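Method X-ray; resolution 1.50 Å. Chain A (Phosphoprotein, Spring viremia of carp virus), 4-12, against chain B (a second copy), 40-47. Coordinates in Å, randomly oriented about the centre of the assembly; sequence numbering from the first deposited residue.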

ATOM      1  N   GLU A   4     -21.006 -12.866   4.005  1.00 68.88           N
ATOM      2  CA  GLU A   4     -20.065 -13.976   3.986  1.00 68.63           C
ATOM      3  C   GLU A   4     -19.110 -13.910   5.180  1.00 76.55           C
ATOM      4  O   GLU A   4     -19.047 -12.924   5.912  1.00 76.78           O
ATOM      5  CB  GLU A   4     -19.272 -13.990   2.678  1.00 56.98           C
ATOM      6  CG  GLU A   4     -20.108 -13.826   1.420  1.00 49.05           C
ATOM      7  CD  GLU A   4     -20.461 -15.147   0.759  1.00 45.50           C
ATOM      8  OE1 GLU A   4     -21.205 -15.127  -0.248  1.00 31.22           O
ATOM      9  OE2 GLU A   4     -19.989 -16.199   1.241  1.00 42.59           O
ATOM     10  N   GLU A   5     -18.365 -14.994   5.367  1.00 82.73           N
ATOM     11  CA  GLU A   5     -17.336 -15.065   6.393  1.00 91.66           C
ATOM     12  C   GLU A   5     -16.234 -14.059   6.083  1.00 86.73           C
ATOM     13  O   GLU A   5     -15.734 -14.001   4.957  1.00 82.70           O
ATOM     14  CB  GLU A   5     -16.762 -16.480   6.441  1.00100.10           C
ATOM     15  CG  GLU A   5     -17.532 -17.467   7.293  1.00109.12           C
ATOM     16  CD  GLU A   5     -16.894 -18.844   7.265  1.00115.12           C
ATOM     17  OE1 GLU A   5     -15.765 -18.948   6.738  1.00116.92           O
ATOM     18  OE2 GLU A   5     -17.519 -19.814   7.750  1.00117.83           O
ATOM     19  N   SER A   6     -15.837 -13.280   7.080  1.00 88.48           N
ATOM     20  CA  SER A   6     -14.704 -12.367   6.929  1.00 89.47           C
ATOM     21  C   SER A   6     -13.691 -12.681   8.023  1.00 93.02           C
ATOM     22  O   SER A   6     -13.577 -11.955   9.016  1.00 97.58           O
ATOM     23  CB  SER A   6     -15.136 -10.862   6.956  1.00 87.31           C
ATOM     24  OG  SER A   6     -15.748 -10.509   8.171  1.00 91.46           O
ATOM     25  N   THR A   7     -12.959 -13.779   7.836  1.00 91.27           N
ATOM     26  CA  THR A   7     -11.937 -14.215   8.779  1.00 91.26           C
ATOM     27  C   THR A   7     -10.541 -13.725   8.425  1.00 79.09           C
ATOM     28  O   THR A   7      -9.754 -13.430   9.330  1.00 79.61           O
ATOM     29  CB  THR A   7     -11.919 -15.747   8.879  1.00 96.61           C
ATOM     30  OG1 THR A   7     -12.169 -16.316   7.589  1.00 95.55           O
ATOM     31  CG2 THR A   7     -12.977 -16.237   9.858  1.00 93.45           C
ATOM     32  N   GLY A   8     -10.212 -13.640   7.138  1.00 66.67           N
ATOM     33  CA  GLY A   8      -8.917 -13.133   6.725  1.00 52.57           C
ATOM     34  C   GLY A   8      -8.211 -13.972   5.676  1.00 45.82           C
ATOM     35  O   GLY A   8      -8.109 -15.196   5.810  1.00 39.22           O
ATOM     36  N   ILE A   9      -7.712 -13.316   4.626  1.00 33.54           N
ATOM     37  CA  ILE A   9      -6.965 -14.010   3.583  1.00 32.87           C
ATOM     38  C   ILE A   9      -5.615 -14.450   4.136  1.00 32.44           C
ATOM     39  O   ILE A   9      -4.906 -13.669   4.784  1.00 31.61           O
ATOM     40  CB  ILE A   9      -6.795 -13.099   2.358  1.00 31.56           C
ATOM     41  CG1 ILE A   9      -8.150 -12.841   1.698  1.00 31.62           C
ATOM     42  CG2 ILE A   9      -5.829 -13.709   1.362  1.00 32.48           C
ATOM     43  CD1 ILE A   9      -8.186 -11.567   0.928  1.00 30.37           C
ATOM     44  N   ASP A  10      -5.248 -15.704   3.876  1.00 30.45           N
ATOM     45  CA  ASP A  10      -3.975 -16.257   4.329  1.00 29.10           C
ATOM     46  C   ASP A  10      -3.012 -16.284   3.145  1.00 31.13           C
ATOM     47  O   ASP A  10      -3.232 -17.014   2.171  1.00 32.42           O
ATOM     48  CB  ASP A  10      -4.164 -17.649   4.928  1.00 32.48           C
ATOM     49  CG  ASP A  10      -2.951 -18.129   5.731  1.00 37.38           C
ATOM     50  OD1 ASP A  10      -1.838 -17.570   5.585  1.00 35.21           O
ATOM     51  OD2 ASP A  10      -3.114 -19.083   6.523  1.00 44.14           O
ATOM     52  N   LEU A  11      -1.955 -15.482   3.231  1.00 24.83           N
ATOM     53  CA  LEU A  11      -0.884 -15.450   2.243  1.00 25.31           C
ATOM     54  C   LEU A  11       0.255 -16.393   2.584  1.00 27.41           C
ATOM     55  O   LEU A  11       1.280 -16.378   1.898  1.00 29.90           O
ATOM     56  CB  LEU A  11      -0.325 -14.032   2.119  1.00 23.92           C
ATOM     57  CG  LEU A  11      -1.326 -12.895   1.946  1.00 22.18           C
ATOM     58  CD1 LEU A  11      -0.596 -11.561   1.922  1.00 24.22           C
ATOM     59  CD2 LEU A  11      -2.112 -13.109   0.670  1.00 23.27           C
ATOM     60  N   GLY A  12       0.114 -17.184   3.641  1.00 29.47           N
ATOM     61  CA  GLY A  12       1.180 -18.055   4.105  1.00 29.76           C
ATOM     62  C   GLY A  12       1.697 -17.725   5.486  1.00 32.50           C
ATOM     63  O   GLY A  12       2.564 -18.452   5.994  1.00 33.28           O
TER
ATOM     64  N   ASP B  40     -14.951  -5.711  -1.345  1.00 25.39           N
ATOM     65  CA  ASP B  40     -15.137  -6.960  -0.608  1.00 25.81           C
ATOM     66  C   ASP B  40     -14.564  -6.851   0.805  1.00 27.34           C
ATOM     67  O   ASP B  40     -13.425  -6.412   0.959  1.00 24.30           O
ATOM     68  CB  ASP B  40     -14.452  -8.076  -1.405  1.00 25.39           C
ATOM     69  CG  ASP B  40     -14.575  -9.437  -0.770  1.00 28.38           C
ATOM     70  OD1 ASP B  40     -14.149  -9.637   0.390  1.00 30.52           O
ATOM     71  OD2 ASP B  40     -15.074 -10.335  -1.458  1.00 24.51           O
ATOM     72  N   PRO B  41     -15.300  -7.238   1.856  1.00 25.96           N
ATOM     73  CA  PRO B  41     -14.748  -7.083   3.220  1.00 28.19           C
ATOM     74  C   PRO B  41     -13.403  -7.772   3.451  1.00 27.80           C
ATOM     75  O   PRO B  41     -12.531  -7.198   4.119  1.00 25.88           O
ATOM     76  CB  PRO B  41     -15.854  -7.677   4.104  1.00 32.40           C
ATOM     77  CG  PRO B  41     -17.109  -7.452   3.319  1.00 34.92           C
ATOM     78  CD  PRO B  41     -16.710  -7.671   1.881  1.00 29.67           C
ATOM     79  N   ASN B  42     -13.198  -8.985   2.923  1.00 25.69           N
ATOM     80  CA  ASN B  42     -11.910  -9.649   3.110  1.00 25.72           C
ATOM     81  C   ASN B  42     -10.794  -8.864   2.435  1.00 23.81           C
ATOM     82  O   ASN B  42      -9.661  -8.812   2.935  1.00 24.79           O
ATOM     83  CB  ASN B  42     -11.956 -11.078   2.564  1.00 26.51           C
ATOM     84  CG  ASN B  42     -12.737 -12.004   3.455  1.00 40.09           C
ATOM     85  OD1 ASN B  42     -12.654 -11.913   4.676  1.00 42.02           O
ATOM     86  ND2 ASN B  42     -13.517 -12.893   2.851  1.00 39.26           N
ATOM     87  N   TYR B  43     -11.091  -8.244   1.293  1.00 20.46           N
ATOM     88  CA  TYR B  43     -10.051  -7.522   0.581  1.00 21.46           C
ATOM     89  C   TYR B  43      -9.884  -6.110   1.108  1.00 23.75           C
ATOM     90  O   TYR B  43      -8.785  -5.553   0.993  1.00 21.99           O
ATOM     91  CB  TYR B  43     -10.333  -7.550  -0.922  1.00 22.61           C
ATOM     92  CG  TYR B  43      -9.946  -8.889  -1.492  1.00 23.26           C
ATOM     93  CD1 TYR B  43      -8.660  -9.123  -1.965  1.00 22.54           C
ATOM     94  CD2 TYR B  43     -10.848  -9.942  -1.495  1.00 22.56           C
ATOM     95  CE1 TYR B  43      -8.294 -10.374  -2.471  1.00 23.51           C
ATOM     96  CE2 TYR B  43     -10.498 -11.185  -1.987  1.00 23.82           C
ATOM     97  CZ  TYR B  43      -9.226 -11.398  -2.470  1.00 23.21           C
ATOM     98  OH  TYR B  43      -8.893 -12.633  -2.964  1.00 24.75           O
ATOM     99  N   LYS B  44     -10.924  -5.526   1.716  1.00 21.75           N
ATOM    100  CA  LYS B  44     -10.697  -4.275   2.440  1.00 22.54           C
ATOM    101  C   LYS B  44      -9.671  -4.484   3.542  1.00 23.42           C
ATOM    102  O   LYS B  44      -8.767  -3.654   3.730  1.00 22.76           O
ATOM    103  CB  LYS B  44     -12.008  -3.729   3.020  1.00 26.57           C
ATOM    104  CG  LYS B  44     -11.981  -2.221   3.251  1.00 36.13           C
ATOM    105  CD  LYS B  44     -13.312  -1.693   3.772  1.00 41.77           C
ATOM    106  CE  LYS B  44     -14.438  -1.925   2.776  1.00 42.93           C
ATOM    107  NZ  LYS B  44     -15.702  -1.254   3.196  1.00 45.65           N
ATOM    108  N   ASN B  45      -9.754  -5.619   4.242  1.00 22.34           N
ATOM    109  CA  ASN B  45      -8.764  -5.926   5.270  1.00 24.47           C
ATOM    110  C   ASN B  45      -7.377  -6.113   4.657  1.00 24.19           C
ATOM    111  O   ASN B  45      -6.388  -5.559   5.152  1.00 23.07           O
ATOM    112  CB  ASN B  45      -9.180  -7.173   6.052  1.00 27.53           C
ATOM    113  CG  ASN B  45      -8.226  -7.488   7.188  1.00 39.02           C
ATOM    114  OD1 ASN B  45      -8.112  -6.726   8.148  1.00 47.52           O
ATOM    115  ND2 ASN B  45      -7.529  -8.613   7.080  1.00 43.29           N
ATOM    116  N   LEU B  46      -7.284  -6.872   3.563  1.00 21.19           N
ATOM    117  CA  LEU B  46      -5.991  -7.079   2.915  1.00 21.41           C
ATOM    118  C   LEU B  46      -5.385  -5.764   2.435  1.00 21.56           C
ATOM    119  O   LEU B  46      -4.177  -5.544   2.585  1.00 21.33           O
ATOM    120  CB  LEU B  46      -6.132  -8.052   1.743  1.00 21.73           C
ATOM    121  CG  LEU B  46      -4.847  -8.358   0.959  1.00 20.95           C
ATOM    122  CD1 LEU B  46      -3.816  -9.015   1.859  1.00 21.93           C
ATOM    123  CD2 LEU B  46      -5.123  -9.237  -0.276  1.00 23.07           C
ATOM    124  N   ILE B  47      -6.197  -4.885   1.833  1.00 19.36           N
ATOM    125  CA  ILE B  47      -5.667  -3.605   1.367  1.00 21.25           C
ATOM    126  C   ILE B  47      -5.081  -2.821   2.534  1.00 21.62           C
ATOM    127  O   ILE B  47      -3.983  -2.257   2.444  1.00 20.35           O
ATOM    128  CB  ILE B  47      -6.763  -2.800   0.653  1.00 21.36           C
ATOM    129  CG1 ILE B  47      -7.078  -3.418  -0.709  1.00 25.53           C
ATOM    130  CG2 ILE B  47      -6.340  -1.334   0.506  1.00 24.54           C
ATOM    131  CD1 ILE B  47      -8.413  -2.981  -1.284  1.00 27.40           C
TER
HETATM  132  O   HOH W   1      -7.879 -10.363   4.716  1.00 37.16           O

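How does the start of the chain A stretch, which has no regular secondary structure, hold on to a helix? A:Glu5 turns its side chain away and offers its backbone instead: B:Asn42 ND2 donates a hydrogen bond to A:Glu5 O at 3.3 Å. B:Asn42, in the first turn of the helix, suits this place because its amide NH2 can donate to a backbone carbonyl. The oxygen of the same amide lies close to A:Ser6, with A:Ser6 CA 3.1 Å from B:Asn42 OD1, and the A:Ser6 side chain also points toward the helix, with A:Ser6 CB 3.5 Å from B:Asn42 OD1.

How does A:Gly8 fit into the contact? Chain B covers 24 Å² of it. Its phi/psi of 133/132 would jam a CB against the preceding carbonyl oxygen, so the backbone itself calls for glycine.

What does A:Ile9 add? Chain B covers more of its surface, 96 Å², than of any other residue in the chain A stretch. A:Ile9 CD1 sits over the face of the B:Tyr43 ring, 3.6 Å from B:Tyr43 CZ, and also packs 4.0 Å from B:Leu46 CD2. Meanwhile a water accepts from A:Ile9 N and B:Asn45 ND2 and donates to B:Asn42 O, each at 3.0 Å, satisfying polar groups beside the apolar patch.

Where does the contact end? Past A:Asp10, which is out of reach, buried A:Leu11 points back toward the helix and places A:Leu11 CD1 4.1 Å from B:Leu46 CD1, extending the apolar packing.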